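Long-range contacts in putative histidinol-phosphate aminotransferase (Erwinia carotovora atroseptica, PDB 3LY1), which binds pyridoxal 5'-phosphate and probably acts as a transaminase of the histidinol-phosphate aminotransferase type: residues L54-K59 with D250-S255; S70-A75 with A240-N245; E99-D104 with N149-T154; G155-A160 with P289-F294. All coordinates share one frame; numbering follows the deposited sequence.

Interaction 1 (L54-K59 with D250-S255)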
loop_
_atom_site.group_PDB
_atom_site.type_symbol
_atom_site.label_atom_id
_atom_site.label_comp_id
_atom_site.label_asym_id
_atom_site.label_seq_id
_atom_site.Cartn_x
_atom_site.Cartn_y
_atom_site.Cartn_z
ATOM N N LEU A 54 -11.123 8.831 -5.968
ATOM C CA LEU A 54 -11.232 10.162 -6.577
ATOM C C LEU A 54 -11.929 11.132 -5.621
ATOM O O LEU A 54 -11.442 12.238 -5.399
ATOM C CB LEU A 54 -11.918 10.101 -7.968
ATOM C CG LEU A 54 -11.152 9.405 -9.108
ATOM C CD1 LEU A 54 -11.997 9.364 -10.390
ATOM C CD2 LEU A 54 -9.845 10.102 -9.421
HETATM N N MSE A 55 -13.044 10.722 -5.017
HETATM C CA MSE A 55 -13.750 11.580 -4.089
HETATM C C MSE A 55 -12.919 11.968 -2.849
HETATM O O MSE A 55 -12.960 13.131 -2.395
HETATM C CB MSE A 55 -15.060 10.913 -3.642
HETATM C CG MSE A 55 -16.008 10.559 -4.781
HETATM SE SE MSE A 55 -16.718 12.081 -5.766
HETATM C CE MSE A 55 -15.722 11.924 -7.441
ATOM N N LEU A 56 -12.218 11.011 -2.269
ATOM C CA LEU A 56 -11.337 11.275 -1.105
ATOM C C LEU A 56 -10.221 12.258 -1.479
ATOM O O LEU A 56 -9.930 13.176 -0.730
ATOM C CB LEU A 56 -10.730 9.975 -0.556
ATOM C CG LEU A 56 -9.845 10.063 0.696
ATOM C CD1 LEU A 56 -10.575 10.797 1.838
ATOM C CD2 LEU A 56 -9.377 8.678 1.115
ATOM N N GLY A 57 -9.634 12.070 -2.650
ATOM C CA GLY A 57 -8.593 12.997 -3.172
ATOM C C GLY A 57 -9.126 14.428 -3.280
ATOM O O GLY A 57 -8.468 15.373 -2.850
ATOM N N ASN A 58 -10.333 14.562 -3.819
ATOM C CA ASN A 58 -10.977 15.864 -3.989
ATOM C C ASN A 58 -11.320 16.497 -2.645
ATOM O O ASN A 58 -11.128 17.687 -2.461
ATOM C CB ASN A 58 -12.254 15.739 -4.806
ATOM C CG ASN A 58 -12.009 15.349 -6.247
ATOM O OD1 ASN A 58 -10.905 15.449 -6.751
ATOM N ND2 ASN A 58 -13.080 14.936 -6.932
ATOM N N LYS A 59 -11.770 15.684 -1.697
ATOM C CA LYS A 59 -12.081 16.166 -0.376
ATOM C C LYS A 59 -10.820 16.655 0.383
ATOM O O LYS A 59 -10.867 17.663 1.062
ATOM C CB LYS A 59 -12.796 15.060 0.385
ATOM C CG LYS A 59 -13.641 15.502 1.547
ATOM C CD LYS A 59 -14.329 14.297 2.238
ATOM C CE LYS A 59 -15.766 14.610 2.760
ATOM N NZ LYS A 59 -15.837 15.782 3.654
ATOM N N ASP A 250 -13.548 4.585 2.574
ATOM C CA ASP A 250 -14.869 4.966 3.091
ATOM C C ASP A 250 -14.791 5.382 4.576
ATOM O O ASP A 250 -15.556 6.251 5.028
ATOM C CB ASP A 250 -15.879 3.825 2.923
ATOM C CG ASP A 250 -16.455 3.712 1.494
ATOM O OD1 ASP A 250 -16.104 4.524 0.600
ATOM O OD2 ASP A 250 -17.314 2.820 1.286
ATOM N N ALA A 251 -13.881 4.777 5.351
ATOM C CA ALA A 251 -13.709 5.241 6.727
ATOM C C ALA A 251 -13.105 6.639 6.742
ATOM O O ALA A 251 -13.509 7.473 7.536
ATOM C CB ALA A 251 -12.921 4.270 7.541
ATOM N N ALA A 252 -12.124 6.909 5.867
ATOM C CA ALA A 252 -11.514 8.243 5.802
ATOM C C ALA A 252 -12.547 9.305 5.401
ATOM O O ALA A 252 -12.566 10.388 5.993
ATOM C CB ALA A 252 -10.277 8.270 4.849
ATOM N N LEU A 253 -13.381 9.008 4.416
ATOM C CA LEU A 253 -14.399 9.968 3.981
ATOM C C LEU A 253 -15.327 10.312 5.141
ATOM O O LEU A 253 -15.659 11.476 5.346
ATOM C CB LEU A 253 -15.217 9.442 2.812
ATOM C CG LEU A 253 -14.557 9.438 1.434
ATOM C CD1 LEU A 253 -15.403 8.581 0.471
ATOM C CD2 LEU A 253 -14.333 10.855 0.873
ATOM N N ALA A 254 -15.741 9.308 5.897
ATOM C CA ALA A 254 -16.627 9.527 7.028
ATOM C C ALA A 254 -15.944 10.293 8.184
ATOM O O ALA A 254 -16.561 11.175 8.794
ATOM C CB ALA A 254 -17.184 8.198 7.517
ATOM N N SER A 255 -14.686 9.956 8.489
ATOM C CA SER A 255 -13.976 10.562 9.638
ATOM C C SER A 255 -13.744 12.059 9.391
ATOM O O SER A 255 -13.896 12.887 10.303
ATOM C CB SER A 255 -12.671 9.820 9.940
ATOM O OG SER A 255 -12.169 10.170 11.216
#
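Leu253 carries this helix pair: its CD2 methyl slides over the backbone of helix 54-59 and comes within 3.6 Å of Leu56 CA. The first torsion sets this up, with CG anti to the carbonyl carbon (chi1 -75°), and the second puts CD1 anti to CA, leaving CD2 as the branch turned to the facing helix. There the methyl lies between two side chains that share one conformation about CA-CB. Leu56 has CG anti to its backbone N (chi1 -177°) and brings CD1 to 3.9 Å from Leu253 CD2; its other methyl, CD2, rests 3.9 Å from Ala252 CB, so its fork sits against neighbouring residues of the opposite helix. Lys59 supplies the other wall. Its aliphatic CD passes 3.7 Å from Leu253 CD2, after which the chain bends at its last two torsions and delivers NZ to Asn257 OD1. The contact is thus purely apolar: with the local axes 10.0 Å apart at 33°, a leucine methyl bridges the gap to rest on the other helix's backbone. Behind Leu253, Ala251 and Ala254 of helix 246-255 rest on helix 32-40, while Leu56 also reaches Leu73 on strand 71-74, which helix 50-63 packs against.

Interaction 2 (S70-A75 with A240-N245)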
loop_
_atom_site.group_PDB
_atom_site.type_symbol
_atom_site.label_atom_id
_atom_site.label_comp_id
_atom_site.label_asym_id
_atom_site.label_seq_id
_atom_site.Cartn_x
_atom_site.Cartn_y
_atom_site.Cartn_z
ATOM N N SER A 70 -2.488 18.288 -6.467
ATOM C CA SER A 70 -1.616 18.554 -5.342
ATOM C C SER A 70 -1.784 17.544 -4.190
ATOM O O SER A 70 -1.162 17.700 -3.123
ATOM C CB SER A 70 -1.856 19.999 -4.843
ATOM O OG SER A 70 -1.070 20.913 -5.603
ATOM N N ILE A 71 -2.618 16.529 -4.385
ATOM C CA ILE A 71 -2.808 15.443 -3.408
ATOM C C ILE A 71 -2.348 14.094 -3.995
ATOM O O ILE A 71 -2.729 13.737 -5.107
ATOM C CB ILE A 71 -4.291 15.338 -2.954
ATOM C CG1 ILE A 71 -4.728 16.632 -2.296
ATOM C CG2 ILE A 71 -4.545 14.134 -1.948
ATOM C CD1 ILE A 71 -3.792 17.088 -1.129
ATOM N N LEU A 72 -1.539 13.347 -3.245
ATOM C CA LEU A 72 -1.257 11.936 -3.536
ATOM C C LEU A 72 -1.654 11.075 -2.371
ATOM O O LEU A 72 -1.074 11.206 -1.283
ATOM C CB LEU A 72 0.230 11.676 -3.824
ATOM C CG LEU A 72 0.640 10.256 -4.221
ATOM C CD1 LEU A 72 0.135 9.892 -5.613
ATOM C CD2 LEU A 72 2.170 10.161 -4.216
ATOM N N LEU A 73 -2.647 10.207 -2.583
ATOM C CA LEU A 73 -3.078 9.261 -1.568
ATOM C C LEU A 73 -2.138 8.088 -1.513
ATOM O O LEU A 73 -1.679 7.572 -2.556
ATOM C CB LEU A 73 -4.512 8.775 -1.838
ATOM C CG LEU A 73 -5.706 9.596 -1.376
ATOM C CD1 LEU A 73 -6.896 9.182 -2.242
ATOM C CD2 LEU A 73 -5.990 9.469 0.130
ATOM N N THR A 74 -1.828 7.659 -0.296
ATOM C CA THR A 74 -0.830 6.623 -0.079
ATOM C C THR A 74 -1.330 5.697 1.019
ATOM O O THR A 74 -2.298 6.024 1.801
ATOM C CB THR A 74 0.609 7.195 0.289
ATOM O OG1 THR A 74 0.557 7.907 1.532
ATOM C CG2 THR A 74 1.223 8.155 -0.831
ATOM N N ALA A 75 -0.742 4.512 1.056
ATOM C CA ALA A 75 -1.139 3.508 2.074
ATOM C C ALA A 75 -0.386 3.785 3.360
ATOM O O ALA A 75 0.708 3.259 3.601
ATOM C CB ALA A 75 -0.926 2.069 1.571
ATOM N N ALA A 240 2.312 2.497 -6.803
ATOM C CA ALA A 240 1.580 1.769 -7.843
ATOM C C ALA A 240 0.151 2.331 -7.898
ATOM O O ALA A 240 -0.857 1.703 -7.512
ATOM C CB ALA A 240 1.605 0.250 -7.592
ATOM N N GLY A 241 0.087 3.559 -8.364
ATOM C CA GLY A 241 -1.148 4.289 -8.419
ATOM C C GLY A 241 -1.665 4.634 -7.046
ATOM O O GLY A 241 -0.954 4.540 -6.035
ATOM N N GLU A 242 -2.899 5.108 -7.030
ATOM C CA GLU A 242 -3.600 5.389 -5.797
ATOM C C GLU A 242 -4.702 4.344 -5.695
ATOM O O GLU A 242 -5.769 4.490 -6.284
ATOM C CB GLU A 242 -4.178 6.807 -5.821
ATOM C CG GLU A 242 -3.105 7.898 -5.777
ATOM C CD GLU A 242 -3.640 9.290 -6.056
ATOM O OE1 GLU A 242 -3.879 9.591 -7.258
ATOM O OE2 GLU A 242 -3.851 10.066 -5.080
ATOM N N LYS A 243 -4.426 3.288 -4.931
ATOM C CA LYS A 243 -5.275 2.103 -4.889
ATOM C C LYS A 243 -5.446 1.708 -3.418
ATOM O O LYS A 243 -5.040 0.618 -2.988
ATOM C CB LYS A 243 -4.645 0.965 -5.695
ATOM C CG LYS A 243 -4.392 1.306 -7.167
ATOM C CD LYS A 243 -3.802 0.158 -7.910
ATOM C CE LYS A 243 -3.615 0.482 -9.396
ATOM N NZ LYS A 243 -3.165 -0.686 -10.163
ATOM N N ILE A 244 -6.044 2.625 -2.677
ATOM C CA ILE A 244 -6.272 2.503 -1.245
ATOM C C ILE A 244 -7.393 1.496 -1.050
ATOM O O ILE A 244 -8.266 1.338 -1.899
ATOM C CB ILE A 244 -6.609 3.914 -0.640
ATOM C CG1 ILE A 244 -5.496 4.916 -0.988
ATOM C CG2 ILE A 244 -6.677 3.888 0.861
ATOM C CD1 ILE A 244 -4.101 4.461 -0.505
ATOM N N ASN A 245 -7.380 0.814 0.082
ATOM C CA ASN A 245 -8.369 -0.201 0.360
ATOM C C ASN A 245 -9.756 0.409 0.618
ATOM O O ASN A 245 -9.871 1.545 1.099
ATOM C CB ASN A 245 -7.895 -1.140 1.471
ATOM C CG ASN A 245 -8.234 -0.658 2.840
ATOM O OD1 ASN A 245 -9.344 -0.870 3.342
ATOM N ND2 ASN A 245 -7.278 -0.016 3.471
HETATM O O HOH W 1 -5.516 11.911 -4.997
HETATM O O HOH W 2 -2.385 12.269 -7.608
HETATM O O HOH W 3 -0.453 5.218 -3.348
#
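One carboxylate oxygen bonds to the backbone of an edge strand here, as a neighbouring strand's carbonyl might. Glu242 has CG anti to its carbonyl carbon (chi1 -69°) and runs out extended, crossing Leu73 at about a right angle, until OE2 accepts the N-H of Leu73. The bond from Leu73 N to Glu242 OE2 is 2.8 Å long and almost straight (175° at the hydrogen), and it uses the anti lone pair, the one turned away from OE1. On the way, the CG of Glu242 passes 3.8 Å from Leu72 CD1, so the aliphatic stem packs on leucine.

The tight end belongs to Ile244. Its CG1 branch lies beside the backbone N, and CD1 presses on the peptide after Thr74, 3.3 Å from Thr74 O, while CG1 lies 4.1 Å from Leu73 CB. The carboxylate end is looser and wet. One water lies 2.5 Å from Glu242 OE2 and a second is within bonding distance of both Glu242 OE1 and Ile71 O, though not all of these bonds need form at once. Separately, a third water links the two backbones, donating to Leu73 O and Gly241 O, each 2.8 Å from it.

Strand 71-74 bonds through its other edge to strand 223-226, so the loop 240-245 lies along the outer rim of the seven-stranded mixed sheet. Lys243 NZ bonds to Ser78 of the second subunit and Ala240 N to Glu79 of that subunit, placing this rim at the dimer interface beside the cofactor sites, as in fold-type I aminotransferases.

Interaction 3 (E99-D104 with N149-T154). With PLP (pyridoxal-5'-phosphate), chain E; EDO (1,2-ethanediol), chain G; EDO (1,2-ethanediol), chain L.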
loop_
_atom_site.group_PDB
_atom_site.type_symbol
_atom_site.label_atom_id
_atom_site.label_comp_id
_atom_site.label_asym_id
_atom_site.label_seq_id
_atom_site.Cartn_x
_atom_site.Cartn_y
_atom_site.Cartn_z
ATOM N N GLU A 99 19.462 14.260 14.752
ATOM C CA GLU A 99 20.037 12.971 15.084
ATOM C C GLU A 99 18.963 12.049 15.675
ATOM O O GLU A 99 19.047 10.822 15.506
ATOM C CB GLU A 99 21.218 13.127 16.050
ATOM C CG GLU A 99 21.883 11.818 16.411
ATOM C CD GLU A 99 23.221 11.994 17.088
ATOM O OE1 GLU A 99 23.598 13.149 17.412
ATOM O OE2 GLU A 99 23.883 10.959 17.303
ATOM N N LEU A 100 17.985 12.640 16.361
ATOM C CA LEU A 100 16.918 11.894 17.070
ATOM C C LEU A 100 15.544 12.255 16.478
ATOM O O LEU A 100 14.931 13.280 16.810
ATOM C CB LEU A 100 16.912 12.183 18.577
ATOM C CG LEU A 100 15.906 11.383 19.466
ATOM C CD1 LEU A 100 16.354 9.910 19.566
ATOM C CD2 LEU A 100 15.740 11.990 20.878
ATOM N N THR A 101 15.073 11.395 15.587
ATOM C CA THR A 101 13.841 11.599 14.882
ATOM C C THR A 101 13.277 10.264 14.340
ATOM O O THR A 101 13.795 9.189 14.652
ATOM C CB THR A 101 14.047 12.664 13.733
ATOM O OG1 THR A 101 12.764 13.112 13.310
ATOM C CG2 THR A 101 14.834 12.117 12.492
ATOM N N TYR A 102 12.211 10.322 13.550
ATOM C CA TYR A 102 11.590 9.119 12.982
ATOM C C TYR A 102 12.507 8.520 11.903
ATOM O O TYR A 102 12.898 9.227 10.958
ATOM C CB TYR A 102 10.210 9.456 12.422
ATOM C CG TYR A 102 9.405 8.240 12.035
ATOM C CD1 TYR A 102 9.036 7.280 12.997
ATOM C CD2 TYR A 102 9.013 8.037 10.722
ATOM C CE1 TYR A 102 8.311 6.164 12.645
ATOM C CE2 TYR A 102 8.300 6.922 10.357
ATOM C CZ TYR A 102 7.931 5.993 11.319
ATOM O OH TYR A 102 7.177 4.897 10.953
ATOM N N GLY A 103 12.854 7.234 12.072
ATOM C CA GLY A 103 13.944 6.603 11.309
ATOM C C GLY A 103 13.680 6.251 9.854
ATOM O O GLY A 103 14.608 5.867 9.135
ATOM N N ASP A 104 12.448 6.341 9.407
ATOM C CA ASP A 104 12.128 5.947 8.017
ATOM C C ASP A 104 12.823 6.776 6.978
ATOM O O ASP A 104 13.125 6.272 5.933
ATOM C CB ASP A 104 10.631 5.993 7.736
ATOM C CG ASP A 104 9.887 4.777 8.282
ATOM O OD1 ASP A 104 10.458 4.012 9.088
ATOM O OD2 ASP A 104 8.715 4.589 7.884
ATOM N N ASN A 149 7.241 17.081 12.866
ATOM C CA ASN A 149 6.738 18.193 13.645
ATOM C C ASN A 149 5.281 17.971 13.946
ATOM O O ASN A 149 4.464 18.182 13.070
ATOM C CB ASN A 149 6.853 19.524 12.869
ATOM C CG ASN A 149 6.816 20.745 13.779
ATOM O OD1 ASN A 149 7.223 20.667 14.965
ATOM N ND2 ASN A 149 6.283 21.882 13.254
ATOM N N PRO A 150 4.933 17.549 15.180
ATOM C CA PRO A 150 5.738 17.219 16.361
ATOM C C PRO A 150 6.673 16.069 16.100
ATOM O O PRO A 150 6.308 15.188 15.365
ATOM C CB PRO A 150 4.687 16.791 17.397
ATOM C CG PRO A 150 3.433 17.459 16.999
ATOM C CD PRO A 150 3.495 17.531 15.483
ATOM N N ASN A 151 7.862 16.097 16.679
ATOM C CA ASN A 151 8.856 15.049 16.471
ATOM C C ASN A 151 8.458 13.776 17.204
ATOM O O ASN A 151 7.862 13.840 18.254
ATOM C CB ASN A 151 10.243 15.537 16.920
ATOM C CG ASN A 151 11.376 14.611 16.481
ATOM O OD1 ASN A 151 11.351 14.046 15.379
ATOM N ND2 ASN A 151 12.389 14.477 17.333
ATOM N N ASN A 152 8.854 12.648 16.638
ATOM C CA ASN A 152 8.750 11.327 17.247
ATOM C C ASN A 152 10.179 10.888 17.302
ATOM O O ASN A 152 10.828 10.799 16.248
ATOM C CB ASN A 152 7.876 10.410 16.360
ATOM C CG ASN A 152 7.781 8.958 16.873
ATOM O OD1 ASN A 152 8.268 8.635 17.952
ATOM N ND2 ASN A 152 7.124 8.083 16.093
ATOM N N PRO A 153 10.725 10.593 18.517
ATOM C CA PRO A 153 10.114 10.219 19.777
ATOM C C PRO A 153 9.966 11.293 20.839
ATOM O O PRO A 153 9.319 11.028 21.837
ATOM C CB PRO A 153 11.085 9.145 20.291
ATOM C CG PRO A 153 12.397 9.686 19.895
ATOM C CD PRO A 153 12.158 10.231 18.505
ATOM N N THR A 154 10.534 12.485 20.631
ATOM C CA THR A 154 10.617 13.485 21.713
ATOM C C THR A 154 9.250 14.106 22.042
ATOM O O THR A 154 9.034 14.515 23.154
ATOM C CB THR A 154 11.563 14.639 21.359
ATOM O OG1 THR A 154 11.110 15.272 20.143
ATOM C CG2 THR A 154 13.039 14.151 21.203
HETATM N N1 PLP E . 5.484 9.645 10.497
HETATM C C2 PLP E . 5.690 9.582 11.860
HETATM C C2A PLP E . 6.374 10.741 12.541
HETATM C C3 PLP E . 5.287 8.434 12.542
HETATM O O3 PLP E . 5.506 8.364 13.881
HETATM C C4 PLP E . 4.680 7.371 11.837
HETATM C C4A PLP E . 4.120 6.183 12.575
HETATM O O4A PLP E . 4.875 5.654 13.374
HETATM C C5 PLP E . 4.491 7.452 10.453
HETATM C C6 PLP E . 4.923 8.610 9.805
HETATM C C5A PLP E . 3.862 6.337 9.647
HETATM O O4P PLP E . 2.500 6.033 10.004
HETATM P P PLP E . 1.463 5.493 8.918
HETATM O O1P PLP E . 2.129 4.678 7.855
HETATM O O2P PLP E . 0.852 6.769 8.402
HETATM O O3P PLP E . 0.503 4.696 9.786
HETATM C C1 EDO G . 16.779 9.005 12.794
HETATM O O1 EDO G . 17.106 8.422 11.522
HETATM C C2 EDO G . 16.797 8.020 13.982
HETATM O O2 EDO G . 16.991 8.742 15.243
HETATM C C1 EDO L . 18.374 3.135 10.590
HETATM O O1 EDO L . 18.388 3.101 9.158
HETATM C C2 EDO L . 16.911 3.150 11.012
HETATM O O2 EDO L . 16.366 4.414 10.640
#
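Two loops that follow parallel neighbouring strands draw closest at Tyr102 and Asn152, whose CA atoms are 5.6 Å apart, and the second loop carries cis peptides before both Pro150 and Pro153. The Asn151 side chain grips the first loop with both ends of its amide. With CG anti to the backbone N, its ND2 donates to Leu100 O at 2.9 Å, nearly in the amide plane, and its OD1 receives the hydroxyl of Thr101, with OG1 2.7 Å away and lying in the carbonyl plane. That fixes the rotation of the amide. Beside it Leu100 lays CG against Pro153 CG (3.9 Å) and pushes CD2 to 3.5 Å from Thr154 CG2, a tight methyl pair.

Tyr102, also anti about its first torsion (chi1 -170°), turns its ring flat over the pyridine of PLP: PLP C3 stands 3.7 Å above the ring plane, over its centre. Asn152 comes in beside this stack, and its ND2 donates to PLP O3 at 2.8 Å while lying 3.7 Å from Tyr102 CD1. The OD1 of Asn152 is held by Arg329, which probably orients the amide so that N-H faces the phenolic oxygen. Stacking aromatic and O3-binding asparagine, set on loops at the C-terminal ends of strands 94-98 and 143-148, are hallmarks of the cofactor site in fold-type I PLP enzymes.

Interaction 4 (G155-A160 with P289-F294)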
loop_
_atom_site.group_PDB
_atom_site.type_symbol
_atom_site.label_atom_id
_atom_site.label_comp_id
_atom_site.label_asym_id
_atom_site.label_seq_id
_atom_site.Cartn_x
_atom_site.Cartn_y
_atom_site.Cartn_z
ATOM N N GLY A 155 8.361 14.196 21.055
ATOM C CA GLY A 155 7.025 14.808 21.195
ATOM C C GLY A 155 6.940 16.326 21.038
ATOM O O GLY A 155 5.861 16.899 21.097
ATOM N N THR A 156 8.081 16.981 20.825
ATOM C CA THR A 156 8.131 18.433 20.817
ATOM C C THR A 156 7.833 18.998 19.437
ATOM O O THR A 156 7.975 18.322 18.424
ATOM C CB THR A 156 9.496 18.921 21.269
ATOM O OG1 THR A 156 10.539 18.295 20.475
ATOM C CG2 THR A 156 9.683 18.543 22.773
ATOM N N ILE A 157 7.437 20.261 19.423
ATOM C CA ILE A 157 7.332 21.031 18.179
ATOM C C ILE A 157 8.513 21.983 18.006
ATOM O O ILE A 157 9.176 22.379 18.980
ATOM C CB ILE A 157 5.997 21.808 18.082
ATOM C CG1 ILE A 157 5.834 22.824 19.222
ATOM C CG2 ILE A 157 4.813 20.816 18.004
ATOM C CD1 ILE A 157 6.364 24.262 18.910
ATOM N N THR A 158 8.771 22.313 16.744
ATOM C CA THR A 158 9.684 23.365 16.348
ATOM C C THR A 158 8.795 24.543 15.962
ATOM O O THR A 158 7.898 24.397 15.151
ATOM C CB THR A 158 10.511 22.920 15.152
ATOM O OG1 THR A 158 11.243 21.739 15.509
ATOM C CG2 THR A 158 11.515 24.034 14.712
ATOM N N PRO A 159 9.006 25.718 16.579
ATOM C CA PRO A 159 8.162 26.876 16.213
ATOM C C PRO A 159 8.105 27.197 14.717
ATOM O O PRO A 159 9.130 27.146 14.022
ATOM C CB PRO A 159 8.808 28.024 16.980
ATOM C CG PRO A 159 9.533 27.388 18.107
ATOM C CD PRO A 159 10.052 26.095 17.538
ATOM N N ALA A 160 6.927 27.572 14.225
ATOM C CA ALA A 160 6.798 27.918 12.804
ATOM C C ALA A 160 7.712 29.067 12.359
ATOM O O ALA A 160 8.194 29.065 11.203
ATOM C CB ALA A 160 5.367 28.228 12.454
ATOM N N PRO A 289 8.198 18.460 26.621
ATOM C CA PRO A 289 6.802 18.837 26.361
ATOM C C PRO A 289 6.230 17.902 25.276
ATOM O O PRO A 289 6.953 17.485 24.336
ATOM C CB PRO A 289 6.894 20.276 25.874
ATOM C CG PRO A 289 8.227 20.773 26.325
ATOM C CD PRO A 289 9.139 19.568 26.402
ATOM N N SER A 290 4.990 17.506 25.477
ATOM C CA SER A 290 4.317 16.501 24.673
ATOM C C SER A 290 3.244 17.223 23.895
ATOM O O SER A 290 2.343 17.815 24.478
ATOM C CB SER A 290 3.669 15.447 25.594
ATOM O OG SER A 290 2.840 14.562 24.880
ATOM N N GLU A 291 3.376 17.225 22.579
ATOM C CA GLU A 291 2.407 17.859 21.700
ATOM C C GLU A 291 1.712 16.842 20.778
ATOM O O GLU A 291 0.825 17.228 19.998
ATOM C CB GLU A 291 3.100 18.930 20.859
ATOM C CG GLU A 291 3.680 20.031 21.686
ATOM C CD GLU A 291 2.641 20.823 22.477
ATOM O OE1 GLU A 291 1.480 20.939 22.041
ATOM O OE2 GLU A 291 2.995 21.341 23.557
ATOM N N GLY A 292 2.135 15.577 20.881
ATOM C CA GLY A 292 1.539 14.441 20.188
ATOM C C GLY A 292 0.755 13.549 21.166
ATOM O O GLY A 292 0.242 14.033 22.159
ATOM N N ASN A 293 0.698 12.249 20.884
ATOM C CA ASN A 293 -0.013 11.270 21.734
ATOM C C ASN A 293 0.972 10.323 22.453
ATOM O O ASN A 293 0.719 9.123 22.611
ATOM C CB ASN A 293 -1.100 10.524 20.920
ATOM C CG ASN A 293 -0.548 9.671 19.778
ATOM O OD1 ASN A 293 0.623 9.753 19.438
ATOM N ND2 ASN A 293 -1.416 8.829 19.193
ATOM N N PHE A 294 2.101 10.893 22.884
ATOM C CA PHE A 294 3.149 10.152 23.603
ATOM C C PHE A 294 4.040 11.119 24.392
ATOM O O PHE A 294 4.036 12.317 24.113
ATOM C CB PHE A 294 4.032 9.356 22.637
ATOM C CG PHE A 294 4.597 10.197 21.490
ATOM C CD1 PHE A 294 3.853 10.399 20.338
ATOM C CD2 PHE A 294 5.853 10.758 21.573
ATOM C CE1 PHE A 294 4.342 11.157 19.289
ATOM C CE2 PHE A 294 6.380 11.505 20.520
ATOM C CZ PHE A 294 5.611 11.721 19.382
#
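Gly155 takes a positive phi (84°) and lays its backbone against the turn at 289-294, with its CA only 4.7 Å from that of Ser290. Its carbonyl is the polar link: Glu291 N donates to Gly155 O at 2.9 Å, with the donor in the carbonyl plane and 149° at the hydrogen.

The side chain of Glu291, whose N-H makes that bond, starts beside the same carbonyl. CB sits 3.4 Å from Gly155 O and 3.8 Å from Ile157 CG2. CG, anti to the carbonyl carbon, stays near both, 3.9 Å from Gly155 O and equally far from Ile157 CG2. At chi2 (-63°) the chain bends, and the carboxylate leaves the contact, where OE1 accepts the backbone N-H groups of Asn187 and Asp188. The apolar stem therefore serves this contact and the charged tip serves another loop.

Two flanks complete the fit. Thr156 turns CG2 toward Pro289, 3.3 Å from Pro289 O, while its hydroxyl pairs with that of Thr154. On the other flank Phe294, with CG in the crowded position between N and carbonyl carbon, sends CE2 to 3.4 Å from Gly155 N. Ser290 OG closes the turn on itself by donating to Phe294 O from above the carbonyl plane, and Arg273 also bonds to that hydroxyl.

Here the loop leading from strand 143-148 to helix 160-168 meets the entry to strand 294-298. Phe294 also meets the cofactor-binding Tyr182 edge-to-face and touches Asn152, so the junction forms a second shell behind the PLP site.

Overall arrangement
Along the chain the first segments come in the order 1, 2, 3, 4. Interaction 2 lies within the span of interaction 1, and interaction 3 within both; interaction 4 opens after interaction 3 closes and alternates with 1 and 2. The contacts form two clusters. Interactions 1 and 2, centres about 12 Å apart, join through helix 50-63 of the one packing on strand 71-74 of the other, by Leu56 against Leu73. Interactions 3 and 4, centres about 10 Å apart, share the loop after strand 143-148, where Asn151 N is probably hydrogen-bonded to Thr156 O. With the centres of 2 and 4 about 28 Å apart, one cluster lies at the sheet's rim by the dimer interface, the other at the cofactor-bearing loops.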